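Local coordinates for protein DNA gyrase, B subunit, truncated (Myxococcus xanthus, PDB 3CWV) that probably serves as the ATP-binding B subunit of a type II topoisomerase that breaks, passes and rejoins double-stranded DNA, at residues P221-T233 against Q335-V349. Sequence-based numbering, arbitrary orientation.
Sequences PQLHPEPVVFDFT and QLQPLFIELLREHPV
Phe230 presents its ring edge to the face of Phe340 in a T-shaped pair, the planes turned 76° apart and CE2 of Phe230 lying 3.5 Å from CZ of Phe340. One face of Phe230 carries the CD2 methyl of Leu336, a CH-pi contact set off toward the rim, and Leu339 runs alongside the ring in the opposite direction, its CB 3.8 Å from CE1 of Phe230. The same Leu336 methyl reaches CE2 of Phe232. Gln335 CG sits almost centrally over one face of the Phe232 ring, 3.6 Å from its centroid; a bend at chi2 (82°) turns the Gln335 chain so that its amide runs nearly parallel to that ring. The CG1 methyl of Val228 meets Leu343 CD1 tip to tip in a tight 3.4 Å contact. Beyond the strand a second T-shaped pair forms, the His347 edge directed at the face of His224, with CE1 of His347 3.5 Å from CG of His224. Both imidazoles are fixed by hydrogen bonds: His224 ND1 donates to Glu226 O (2.7 Å) and its NE2 bonds to Trp245 N; His347 ND1 accepts from Val349 N as a cap to the following helix, and its NE2 hydrogen-bonds a water that donates to Glu226 O. Strand 228-233, at the edge of its sheet, runs roughly antiparallel (149°) to helix segment 335-345, whose Leu336 and Phe340 also touch helix 267-284, consistent with the transducer domain of GyrB-type topoisomerases. No direct hydrogen bond joins the segments, so aromatic and aliphatic packing carries the interface, with a water link at its histidine end.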
# COMPACT_ATOMS: atom_id res chain seq x y z
N PRO A 221 14.08 -15.17 18.13
CA PRO A 221 15.54 -15.08 18.25
C PRO A 221 16.24 -14.84 16.91
O PRO A 221 16.47 -15.78 16.15
CB PRO A 221 15.93 -16.44 18.87
CG PRO A 221 14.66 -17.27 18.92
CD PRO A 221 13.61 -16.56 18.12
N GLN A 222 16.58 -13.59 16.65
CA GLN A 222 17.19 -13.20 15.37
C GLN A 222 18.62 -13.72 15.23
O GLN A 222 19.44 -13.56 16.13
CB GLN A 222 17.15 -11.67 15.22
CG GLN A 222 15.74 -11.11 14.98
CD GLN A 222 15.64 -9.61 15.20
OE1 GLN A 222 16.56 -8.99 15.73
NE2 GLN A 222 14.52 -9.03 14.77
N LEU A 223 18.93 -14.32 14.07
CA LEU A 223 20.26 -14.89 13.81
C LEU A 223 21.28 -13.86 13.34
O LEU A 223 22.46 -14.16 13.19
CB LEU A 223 20.17 -16.03 12.78
CG LEU A 223 19.39 -17.27 13.22
CD1 LEU A 223 19.41 -18.30 12.11
CD2 LEU A 223 19.97 -17.85 14.49
N HIS A 224 20.80 -12.65 13.09
CA HIS A 224 21.65 -11.54 12.71
C HIS A 224 20.92 -10.25 13.12
O HIS A 224 19.69 -10.24 13.15
CB HIS A 224 21.97 -11.58 11.21
CG HIS A 224 20.78 -11.79 10.32
ND1 HIS A 224 20.21 -10.76 9.59
CD2 HIS A 224 20.06 -12.90 10.02
CE1 HIS A 224 19.19 -11.23 8.89
NE2 HIS A 224 19.08 -12.52 9.13
N PRO A 225 21.67 -9.20 13.50
CA PRO A 225 21.08 -8.00 14.09
C PRO A 225 20.45 -7.01 13.12
O PRO A 225 19.78 -6.07 13.56
CB PRO A 225 22.29 -7.34 14.77
CG PRO A 225 23.44 -7.73 13.91
CD PRO A 225 23.14 -9.11 13.43
N GLU A 226 20.68 -7.20 11.82
CA GLU A 226 20.11 -6.30 10.82
C GLU A 226 19.60 -7.12 9.64
O GLU A 226 20.28 -8.06 9.19
CB GLU A 226 21.16 -5.26 10.39
CG GLU A 226 20.61 -3.87 10.14
CD GLU A 226 19.99 -3.23 11.38
OE1 GLU A 226 20.59 -3.30 12.48
OE2 GLU A 226 18.89 -2.64 11.25
N PRO A 227 18.39 -6.79 9.14
CA PRO A 227 17.89 -7.57 8.01
C PRO A 227 18.77 -7.38 6.79
O PRO A 227 19.45 -6.35 6.65
CB PRO A 227 16.48 -6.99 7.78
CG PRO A 227 16.09 -6.41 9.11
CD PRO A 227 17.40 -5.79 9.58
N VAL A 228 18.78 -8.38 5.92
CA VAL A 228 19.38 -8.22 4.60
C VAL A 228 18.41 -7.39 3.75
O VAL A 228 17.23 -7.71 3.69
CB VAL A 228 19.63 -9.56 3.90
CG1 VAL A 228 20.23 -9.33 2.51
CG2 VAL A 228 20.54 -10.44 4.74
N VAL A 229 18.90 -6.34 3.10
CA VAL A 229 18.01 -5.42 2.38
C VAL A 229 18.50 -5.11 0.98
O VAL A 229 19.71 -5.06 0.74
CB VAL A 229 17.81 -4.08 3.15
CG1 VAL A 229 17.39 -4.34 4.57
CG2 VAL A 229 19.08 -3.25 3.15
N PHE A 230 17.57 -4.89 0.07
CA PHE A 230 17.86 -4.40 -1.29
C PHE A 230 16.83 -3.36 -1.67
O PHE A 230 15.68 -3.41 -1.21
CB PHE A 230 17.83 -5.55 -2.29
CG PHE A 230 18.81 -6.64 -1.99
CD1 PHE A 230 20.17 -6.45 -2.21
CD2 PHE A 230 18.37 -7.86 -1.50
CE1 PHE A 230 21.08 -7.46 -1.93
CE2 PHE A 230 19.28 -8.87 -1.22
CZ PHE A 230 20.63 -8.66 -1.43
N ASP A 231 17.24 -2.38 -2.46
CA ASP A 231 16.33 -1.38 -2.97
C ASP A 231 16.93 -0.94 -4.28
O ASP A 231 18.00 -0.34 -4.28
CB ASP A 231 16.26 -0.18 -2.01
CG ASP A 231 15.32 0.93 -2.51
OD1 ASP A 231 14.62 0.78 -3.55
OD2 ASP A 231 15.30 1.99 -1.83
N PHE A 232 16.27 -1.25 -5.39
CA PHE A 232 16.77 -0.83 -6.70
C PHE A 232 15.64 -0.64 -7.70
O PHE A 232 14.50 -1.00 -7.43
CB PHE A 232 17.79 -1.85 -7.24
CG PHE A 232 17.20 -3.20 -7.57
CD1 PHE A 232 16.91 -3.55 -8.88
CD2 PHE A 232 16.95 -4.13 -6.57
CE1 PHE A 232 16.36 -4.78 -9.18
CE2 PHE A 232 16.42 -5.36 -6.87
CZ PHE A 232 16.12 -5.68 -8.17
N THR A 233 15.96 -0.06 -8.85
CA THR A 233 14.97 0.23 -9.88
C THR A 233 15.38 -0.45 -11.20
O THR A 233 16.56 -0.45 -11.57
CB THR A 233 14.77 1.74 -10.05
OG1 THR A 233 14.27 2.28 -8.81
CG2 THR A 233 13.77 2.07 -11.15
N GLN A 335 20.32 -8.90 -10.91
CA GLN A 335 20.74 -7.85 -9.99
C GLN A 335 21.16 -8.43 -8.64
O GLN A 335 22.17 -8.01 -8.07
CB GLN A 335 19.60 -6.85 -9.76
CG GLN A 335 19.95 -5.67 -8.83
CD GLN A 335 20.68 -4.56 -9.54
OE1 GLN A 335 20.86 -4.60 -10.76
NE2 GLN A 335 21.10 -3.55 -8.79
N LEU A 336 20.38 -9.37 -8.12
CA LEU A 336 20.56 -9.75 -6.72
C LEU A 336 21.51 -10.91 -6.48
O LEU A 336 22.13 -10.99 -5.42
CB LEU A 336 19.22 -10.07 -6.06
CG LEU A 336 18.22 -8.92 -6.01
CD1 LEU A 336 17.06 -9.38 -5.15
CD2 LEU A 336 18.86 -7.66 -5.43
N GLN A 337 21.62 -11.83 -7.45
CA GLN A 337 22.45 -13.02 -7.23
C GLN A 337 23.91 -12.72 -6.87
O GLN A 337 24.41 -13.28 -5.90
CB GLN A 337 22.35 -14.02 -8.39
CG GLN A 337 22.93 -15.38 -8.04
CD GLN A 337 22.46 -16.46 -8.96
OE1 GLN A 337 21.27 -16.79 -8.99
NE2 GLN A 337 23.38 -17.03 -9.72
N PRO A 338 24.59 -11.82 -7.61
CA PRO A 338 25.97 -11.46 -7.24
C PRO A 338 26.08 -10.65 -5.93
O PRO A 338 27.09 -10.77 -5.22
CB PRO A 338 26.46 -10.62 -8.42
CG PRO A 338 25.26 -10.23 -9.20
CD PRO A 338 24.15 -11.17 -8.86
N LEU A 339 25.06 -9.85 -5.63
CA LEU A 339 25.00 -9.13 -4.36
C LEU A 339 24.84 -10.07 -3.18
O LEU A 339 25.45 -9.85 -2.14
CB LEU A 339 23.87 -8.09 -4.36
CG LEU A 339 23.97 -6.92 -5.34
CD1 LEU A 339 22.74 -6.00 -5.21
CD2 LEU A 339 25.25 -6.10 -5.16
N PHE A 340 24.02 -11.11 -3.34
CA PHE A 340 23.83 -12.11 -2.31
C PHE A 340 25.14 -12.89 -2.08
O PHE A 340 25.51 -13.14 -0.93
CB PHE A 340 22.76 -13.12 -2.71
CG PHE A 340 21.34 -12.81 -2.23
CD1 PHE A 340 21.05 -12.62 -0.89
CD2 PHE A 340 20.28 -12.80 -3.16
CE1 PHE A 340 19.73 -12.40 -0.46
CE2 PHE A 340 18.98 -12.57 -2.75
CZ PHE A 340 18.69 -12.36 -1.40
N ILE A 341 25.81 -13.30 -3.16
CA ILE A 341 27.12 -13.99 -3.10
C ILE A 341 28.13 -13.21 -2.24
O ILE A 341 28.65 -13.73 -1.26
CB ILE A 341 27.69 -14.30 -4.52
CG1 ILE A 341 26.87 -15.40 -5.20
CG2 ILE A 341 29.17 -14.74 -4.44
CD1 ILE A 341 27.20 -15.64 -6.66
N GLU A 342 28.40 -11.96 -2.61
CA GLU A 342 29.34 -11.14 -1.87
C GLU A 342 28.88 -10.89 -0.43
O GLU A 342 29.64 -11.08 0.52
CB GLU A 342 29.55 -9.81 -2.58
CG GLU A 342 30.41 -8.81 -1.81
CD GLU A 342 31.92 -9.11 -1.85
OE1 GLU A 342 32.71 -8.18 -1.54
OE2 GLU A 342 32.33 -10.25 -2.18
N LEU A 343 27.62 -10.49 -0.28
CA LEU A 343 27.04 -10.20 1.02
C LEU A 343 27.15 -11.36 1.98
O LEU A 343 27.42 -11.17 3.17
CB LEU A 343 25.56 -9.86 0.82
CG LEU A 343 24.57 -9.78 1.96
CD1 LEU A 343 23.47 -8.87 1.48
CD2 LEU A 343 24.01 -11.13 2.34
N LEU A 344 26.90 -12.57 1.47
CA LEU A 344 26.77 -13.73 2.34
C LEU A 344 28.13 -14.27 2.79
O LEU A 344 28.19 -15.07 3.72
CB LEU A 344 25.94 -14.84 1.67
CG LEU A 344 24.40 -14.70 1.54
CD1 LEU A 344 23.81 -15.75 0.61
CD2 LEU A 344 23.71 -14.75 2.89
N ARG A 345 29.20 -13.81 2.15
CA ARG A 345 30.55 -14.31 2.47
C ARG A 345 30.80 -14.19 3.96
O ARG A 345 31.01 -15.20 4.65
CB ARG A 345 31.63 -13.56 1.68
CG ARG A 345 31.76 -14.02 0.23
CD ARG A 345 32.79 -13.20 -0.54
NE ARG A 345 32.85 -13.58 -1.95
CZ ARG A 345 33.28 -14.76 -2.40
NH1 ARG A 345 33.69 -15.71 -1.54
NH2 ARG A 345 33.30 -15.02 -3.70
N GLU A 346 30.73 -12.95 4.45
CA GLU A 346 31.02 -12.64 5.85
C GLU A 346 29.77 -12.35 6.69
O GLU A 346 29.86 -11.69 7.73
CB GLU A 346 31.98 -11.45 5.93
CG GLU A 346 33.38 -11.76 5.40
CD GLU A 346 34.08 -12.86 6.19
OE1 GLU A 346 34.29 -12.68 7.42
OE2 GLU A 346 34.43 -13.89 5.57
N HIS A 347 28.62 -12.85 6.24
CA HIS A 347 27.35 -12.67 6.95
C HIS A 347 27.17 -13.76 7.99
O HIS A 347 27.43 -14.92 7.70
CB HIS A 347 26.16 -12.72 5.97
CG HIS A 347 24.88 -12.20 6.54
ND1 HIS A 347 24.02 -12.99 7.28
CD2 HIS A 347 24.31 -10.98 6.49
CE1 HIS A 347 22.97 -12.27 7.65
NE2 HIS A 347 23.13 -11.04 7.19
N PRO A 348 26.72 -13.39 9.20
CA PRO A 348 26.54 -14.33 10.31
C PRO A 348 25.71 -15.57 9.97
O PRO A 348 25.99 -16.64 10.52
CB PRO A 348 25.82 -13.48 11.37
CG PRO A 348 26.29 -12.12 11.12
CD PRO A 348 26.39 -12.01 9.62
N VAL A 349 24.73 -15.45 9.08
CA VAL A 349 23.78 -16.54 8.85
C VAL A 349 24.24 -17.66 7.90
O VAL A 349 23.73 -18.78 7.95
CB VAL A 349 22.41 -15.96 8.35
CG1 VAL A 349 22.43 -15.76 6.83
CG2 VAL A 349 21.25 -16.87 8.77
O HOH W 1 22.16 -8.16 7.30